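Local coordinates for protein mannan endo-1,4-beta-mannosidase (Cryptopygus antarcticus, PDB 4OOU) that hydrolyses internal beta-1,4-mannosidic linkages in mannans, galactomannans and glucomannans, releasing mainly short manno-oligosaccharides, at residues A25-F30 with N304-L308; Y49-N55 with V84-V90. All blocks are in the same frame, centred on the assembly; numbering follows the deposited sequence.

Contact 1: residues A25-F30 with N304-L308; sequences ASGSNF and NDKPL
A compact apolar contact, in which the ring of Pro307 packs against Phe30 and Ala25, is joined to one hydrogen bond from Ser28 where the N-terminal beta hairpin meets the loop leading into strand 308-313. CB of Pro307 stands over one face of the Phe30 ring, 4.0 Å from the ring centroid and 13° off the normal, in a CH-pi interaction; it is displaced slightly from the centre toward the rim. The phenyl group reaches this position with CG beside its backbone N and anti to the carbonyl carbon (chi1 -66°). The methyl of Ala25 meets the next atom of the proline ring, with its CB 3.7 Å from Pro307 CG. Thus the pyrrolidine is touched by both strands of the hairpin, and CD of Pro307 also rests 3.5 Å from the carbonyl oxygen of Gly27 at the turn.

The hairpin closes through a type II' turn from Ser26 to Asn29, with Gly27 at its second position. The backbone N of Ser26 bonds to Asn29 O at 2.9 Å, and the reverse bond, from Asn29 N to Ser26 O, completes the two-residue loop. In this TIM barrel the hairpin precedes strand 35-43 and lies beside the N-terminal end of strand 308-313. Within the turn, Ser28 OG donates to the carbonyl oxygen of Asn304 over 2.8 Å, approaching in the carbonyl plane on a lone pair with a C=O...donor angle of 132°. The carbonyl of Ser28 serves the other part of the interface: its O lies 3.4 Å from Pro307 CA in a CA-H...O contact. Arg298 spans the junction from outside, its guanidinium nitrogens bonding to Ser28 O and to Lys306 O.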
loop_
_atom_site.group_PDB
_atom_site.type_symbol
_atom_site.label_atom_id
_atom_site.label_comp_id
_atom_site.label_asym_id
_atom_site.label_seq_id
_atom_site.Cartn_x
_atom_site.Cartn_y
_atom_site.Cartn_z
ATOM N N ALA A 25 -6.618 11.850 -5.530
ATOM C CA ALA A 25 -5.289 12.042 -6.039
ATOM C C ALA A 25 -5.436 12.788 -7.338
ATOM O O ALA A 25 -6.165 12.338 -8.196
ATOM C CB ALA A 25 -4.603 10.716 -6.305
ATOM N N SER A 26 -4.711 13.896 -7.475
ATOM C CA SER A 26 -4.776 14.763 -8.653
ATOM C C SER A 26 -3.409 15.417 -8.886
ATOM O O SER A 26 -2.801 15.992 -7.979
ATOM C CB SER A 26 -5.910 15.822 -8.493
ATOM O OG SER A 26 -5.717 16.978 -9.305
ATOM N N GLY A 27 -2.952 15.357 -10.122
ATOM C CA GLY A 27 -1.558 15.644 -10.418
ATOM C C GLY A 27 -0.634 14.994 -9.392
ATOM O O GLY A 27 -0.754 13.815 -9.070
ATOM N N SER A 28 0.250 15.810 -8.847
ATOM C CA SER A 28 1.255 15.369 -7.879
ATOM C C SER A 28 0.746 15.124 -6.443
ATOM O O SER A 28 1.512 14.662 -5.558
ATOM C CB SER A 28 2.308 16.463 -7.835
ATOM O OG SER A 28 2.691 16.771 -9.157
ATOM N N ASN A 29 -0.523 15.413 -6.183
ATOM C CA ASN A 29 -0.952 15.493 -4.785
ATOM C C ASN A 29 -2.193 14.691 -4.378
ATOM O O ASN A 29 -3.112 14.448 -5.155
ATOM C CB ASN A 29 -1.196 16.957 -4.371
ATOM C CG ASN A 29 0.017 17.852 -4.536
ATOM O OD1 ASN A 29 1.131 17.561 -4.087
ATOM N ND2 ASN A 29 -0.220 18.994 -5.158
ATOM N N PHE A 30 -2.213 14.331 -3.103
ATOM C CA PHE A 30 -3.433 13.920 -2.475
ATOM C C PHE A 30 -4.221 15.165 -2.126
ATOM O O PHE A 30 -3.630 16.176 -1.771
ATOM C CB PHE A 30 -3.142 13.145 -1.213
ATOM C CG PHE A 30 -2.460 11.851 -1.459
ATOM C CD1 PHE A 30 -3.080 10.880 -2.205
ATOM C CD2 PHE A 30 -1.198 11.596 -0.931
ATOM C CE1 PHE A 30 -2.471 9.668 -2.398
ATOM C CE2 PHE A 30 -0.575 10.392 -1.152
ATOM C CZ PHE A 30 -1.214 9.422 -1.870
ATOM N N ASN A 304 5.559 12.982 -11.565
ATOM C CA ASN A 304 4.746 14.021 -11.002
ATOM C C ASN A 304 3.302 13.960 -11.502
ATOM O O ASN A 304 2.468 14.678 -10.977
ATOM C CB ASN A 304 5.355 15.403 -11.310
ATOM C CG ASN A 304 6.876 15.493 -11.040
ATOM O OD1 ASN A 304 7.532 14.616 -10.424
ATOM N ND2 ASN A 304 7.438 16.575 -11.503
ATOM N N ASP A 305 3.031 13.122 -12.517
ATOM C CA ASP A 305 1.659 12.728 -12.933
ATOM C C ASP A 305 0.808 12.170 -11.757
ATOM O O ASP A 305 -0.441 12.304 -11.741
ATOM C CB ASP A 305 1.686 11.696 -14.120
ATOM C CG ASP A 305 2.827 10.652 -13.996
ATOM O OD1 ASP A 305 3.959 11.093 -13.717
ATOM O OD2 ASP A 305 2.614 9.413 -14.163
ATOM N N LYS A 306 1.479 11.518 -10.799
ATOM C CA LYS A 306 0.784 10.867 -9.665
ATOM C C LYS A 306 1.502 11.209 -8.394
ATOM O O LYS A 306 2.708 11.446 -8.432
ATOM C CB LYS A 306 0.781 9.343 -9.799
ATOM C CG LYS A 306 0.129 8.790 -11.066
ATOM C CD LYS A 306 0.202 7.270 -11.067
ATOM C CE LYS A 306 -0.133 6.670 -12.418
ATOM N NZ LYS A 306 -1.566 6.957 -12.767
ATOM N N PRO A 307 0.784 11.209 -7.257
ATOM C CA PRO A 307 1.412 11.321 -5.944
ATOM C C PRO A 307 2.372 10.160 -5.720
ATOM O O PRO A 307 2.209 9.120 -6.349
ATOM C CB PRO A 307 0.241 11.224 -4.973
ATOM C CG PRO A 307 -0.997 11.421 -5.779
ATOM C CD PRO A 307 -0.650 10.934 -7.147
ATOM N N LEU A 308 3.388 10.372 -4.881
ATOM C CA LEU A 308 4.367 9.347 -4.487
ATOM C C LEU A 308 4.474 9.275 -2.946
ATOM O O LEU A 308 4.647 10.291 -2.257
ATOM C CB LEU A 308 5.735 9.668 -5.069
ATOM C CG LEU A 308 6.867 8.760 -4.631
ATOM C CD1 LEU A 308 6.597 7.339 -5.047
ATOM C CD2 LEU A 308 8.150 9.240 -5.282
#

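Contact 2: residues Y49-N55 with V84-V90; sequences YGSDFGN and VHVEGQV
Tyr49 OH has two acceptors close by, Glu87 OE1 at 2.7 Å and Asn133 OD1 of strand 126-133, for its single proton. The contact belongs to the beta-alpha loops of the TIM barrel: 49-55 follows strand 35-43, and 84-90 forms the end of strand 79-86 and the turn beyond it, directly after the substrate-binding Trp83. Glu87 comes to the ring at its edge, in plane, although its carboxylate is turned 75° from the phenol. Over one face sits CG1 of Val86, 3.5 Å from the ring centroid, a tight CH-pi contact made by the methyl that stands anti to the backbone N (chi1 -172°). The other methyl, CG2, packs 3.5 Å from Gly50 CA. Gln89 bends back at chi2, placing its OE1 2.8 Å from Glu87 N, a bond that ties down the amide beside the tyrosine.

Val90 wedges into the other half of the loop, its CG2 3.6 Å from Ser51 CB and its CG1 against Phe53 O. Water also links the segments: one molecule joins backbone to backbone, accepting from Asp52 N and donating to Val84 O. The side-chain amide of Asn55, whose OD1 is bonded to Ser105 OG, meets another, which accepts from Asn55 ND2 at 2.8 Å and donates to Val90 O at 2.6 Å.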
loop_
_atom_site.group_PDB
_atom_site.type_symbol
_atom_site.label_atom_id
_atom_site.label_comp_id
_atom_site.label_asym_id
_atom_site.label_seq_id
_atom_site.Cartn_x
_atom_site.Cartn_y
_atom_site.Cartn_z
ATOM N N TYR A 49 -0.826 -12.130 11.683
ATOM C CA TYR A 49 -0.394 -12.035 10.269
ATOM C C TYR A 49 -1.296 -12.745 9.310
ATOM O O TYR A 49 -1.177 -13.932 9.131
ATOM C CB TYR A 49 1.041 -12.586 10.134
ATOM C CG TYR A 49 1.657 -12.605 8.734
ATOM C CD1 TYR A 49 2.018 -11.415 8.071
ATOM C CD2 TYR A 49 1.939 -13.819 8.098
ATOM C CE1 TYR A 49 2.608 -11.446 6.799
ATOM C CE2 TYR A 49 2.546 -13.848 6.849
ATOM C CZ TYR A 49 2.871 -12.674 6.186
ATOM O OH TYR A 49 3.454 -12.745 4.918
ATOM N N GLY A 50 -2.219 -12.031 8.696
ATOM C CA GLY A 50 -3.126 -12.668 7.748
ATOM C C GLY A 50 -4.401 -13.198 8.364
ATOM O O GLY A 50 -5.304 -13.581 7.611
ATOM N N SER A 51 -4.484 -13.215 9.710
ATOM C CA SER A 51 -5.723 -13.554 10.451
ATOM C C SER A 51 -6.392 -12.424 11.310
ATOM O O SER A 51 -7.056 -12.709 12.313
ATOM C CB SER A 51 -5.510 -14.800 11.310
ATOM O OG SER A 51 -4.510 -14.610 12.275
ATOM N N ASP A 52 -6.264 -11.168 10.887
ATOM C CA ASP A 52 -6.810 -10.050 11.627
ATOM C C ASP A 52 -8.280 -9.917 11.364
ATOM O O ASP A 52 -9.040 -9.606 12.266
ATOM C CB ASP A 52 -6.165 -8.741 11.205
ATOM C CG ASP A 52 -4.830 -8.493 11.873
ATOM O OD1 ASP A 52 -4.608 -8.978 13.000
ATOM O OD2 ASP A 52 -4.011 -7.783 11.244
ATOM N N PHE A 53 -8.653 -10.104 10.103
ATOM C CA PHE A 53 -10.026 -10.090 9.662
ATOM C C PHE A 53 -10.460 -11.431 9.026
ATOM O O PHE A 53 -9.647 -12.119 8.364
ATOM C CB PHE A 53 -10.163 -9.027 8.605
ATOM C CG PHE A 53 -9.494 -7.737 8.947
ATOM C CD1 PHE A 53 -10.184 -6.744 9.631
ATOM C CD2 PHE A 53 -8.179 -7.503 8.547
ATOM C CE1 PHE A 53 -9.566 -5.551 9.925
ATOM C CE2 PHE A 53 -7.549 -6.307 8.835
ATOM C CZ PHE A 53 -8.247 -5.325 9.523
ATOM N N GLY A 54 -11.745 -11.765 9.192
ATOM C CA GLY A 54 -12.313 -13.025 8.697
ATOM C C GLY A 54 -12.357 -14.087 9.782
ATOM O O GLY A 54 -11.605 -13.984 10.782
ATOM N N ASN A 55 -13.223 -15.100 9.592
ATOM C CA ASN A 55 -13.313 -16.284 10.484
ATOM C C ASN A 55 -13.366 -15.877 11.948
ATOM O O ASN A 55 -12.655 -16.406 12.804
ATOM C CB ASN A 55 -12.159 -17.266 10.236
ATOM C CG ASN A 55 -12.243 -17.946 8.866
ATOM O OD1 ASN A 55 -13.279 -17.906 8.194
ATOM N ND2 ASN A 55 -11.152 -18.597 8.457
ATOM N N VAL A 84 -4.500 -7.357 4.626
ATOM C CA VAL A 84 -5.752 -8.140 4.638
ATOM C C VAL A 84 -5.625 -9.628 4.229
ATOM O O VAL A 84 -5.547 -10.503 5.104
ATOM C CB VAL A 84 -6.885 -7.449 3.828
ATOM C CG1 VAL A 84 -8.234 -8.103 4.156
ATOM C CG2 VAL A 84 -6.938 -5.963 4.154
ATOM N N HIS A 85 -5.657 -9.956 2.942
ATOM C CA HIS A 85 -5.555 -11.375 2.601
ATOM C C HIS A 85 -4.176 -11.948 3.008
ATOM O O HIS A 85 -4.098 -13.035 3.613
ATOM C CB HIS A 85 -5.804 -11.634 1.122
ATOM C CG HIS A 85 -7.057 -11.020 0.614
ATOM N ND1 HIS A 85 -8.180 -10.874 1.398
ATOM C CD2 HIS A 85 -7.370 -10.512 -0.599
ATOM C CE1 HIS A 85 -9.124 -10.267 0.699
ATOM N NE2 HIS A 85 -8.661 -10.051 -0.520
ATOM N N VAL A 86 -3.118 -11.203 2.694
ATOM C CA VAL A 86 -1.733 -11.611 3.019
ATOM C C VAL A 86 -1.347 -12.859 2.217
ATOM O O VAL A 86 -1.027 -12.732 1.037
ATOM C CB VAL A 86 -1.502 -11.766 4.548
ATOM C CG1 VAL A 86 -0.034 -11.982 4.885
ATOM C CG2 VAL A 86 -2.008 -10.526 5.281
ATOM N N GLU A 87 -1.407 -14.042 2.816
ATOM C CA GLU A 87 -0.960 -15.281 2.163
ATOM C C GLU A 87 -2.085 -16.290 2.216
ATOM O O GLU A 87 -1.852 -17.467 2.347
ATOM C CB GLU A 87 0.321 -15.870 2.842
ATOM C CG GLU A 87 1.596 -15.090 2.597
ATOM C CD GLU A 87 2.855 -15.795 3.129
ATOM O OE1 GLU A 87 3.402 -15.334 4.144
ATOM O OE2 GLU A 87 3.336 -16.804 2.559
ATOM N N GLY A 88 -3.320 -15.830 2.126
ATOM C CA GLY A 88 -4.476 -16.726 2.127
ATOM C C GLY A 88 -4.792 -17.426 3.433
ATOM O O GLY A 88 -5.573 -18.366 3.456
ATOM N N GLN A 89 -4.191 -17.004 4.526
ATOM C CA GLN A 89 -4.331 -17.747 5.761
ATOM C C GLN A 89 -5.777 -17.908 6.249
ATOM O O GLN A 89 -6.130 -18.945 6.854
ATOM C CB GLN A 89 -3.508 -17.074 6.852
ATOM C CG GLN A 89 -2.020 -17.178 6.600
ATOM C CD GLN A 89 -1.430 -15.910 6.054
ATOM O OE1 GLN A 89 -2.063 -15.196 5.270
ATOM N NE2 GLN A 89 -0.202 -15.608 6.475
ATOM N N VAL A 90 -6.567 -16.859 6.003
ATOM C CA VAL A 90 -7.975 -16.758 6.376
ATOM C C VAL A 90 -8.782 -16.297 5.172
ATOM O O VAL A 90 -9.843 -16.861 4.895
ATOM C CB VAL A 90 -8.199 -15.723 7.495
ATOM C CG1 VAL A 90 -9.685 -15.372 7.640
ATOM C CG2 VAL A 90 -7.660 -16.237 8.806
HETATM O O HOH W 1 -6.021 -10.501 7.983
HETATM O O HOH W 2 -7.931 -11.998 6.134
HETATM O O HOH W 3 -11.616 -18.539 5.733
#

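The two contacts lie on opposite sides of the chain's centre, with their own centres 31 Å apart and their nearest atoms about 17 Å apart, yet both reach the same barrel sheet. Strand 35-43 links them: it pairs with the hairpin strand 29-32 and, in parallel, with strand 79-86. Both segments of contact 2 fall between those of contact 1 in the sequence. Contact 1 brings the N-terminal hairpin to the start of strand 308-313 and lies away from the annotated sites, although that strand goes on to carry Glu312, the probable nucleophile. Contact 2 joins two beta-alpha loops next to the substrate-binding Trp83.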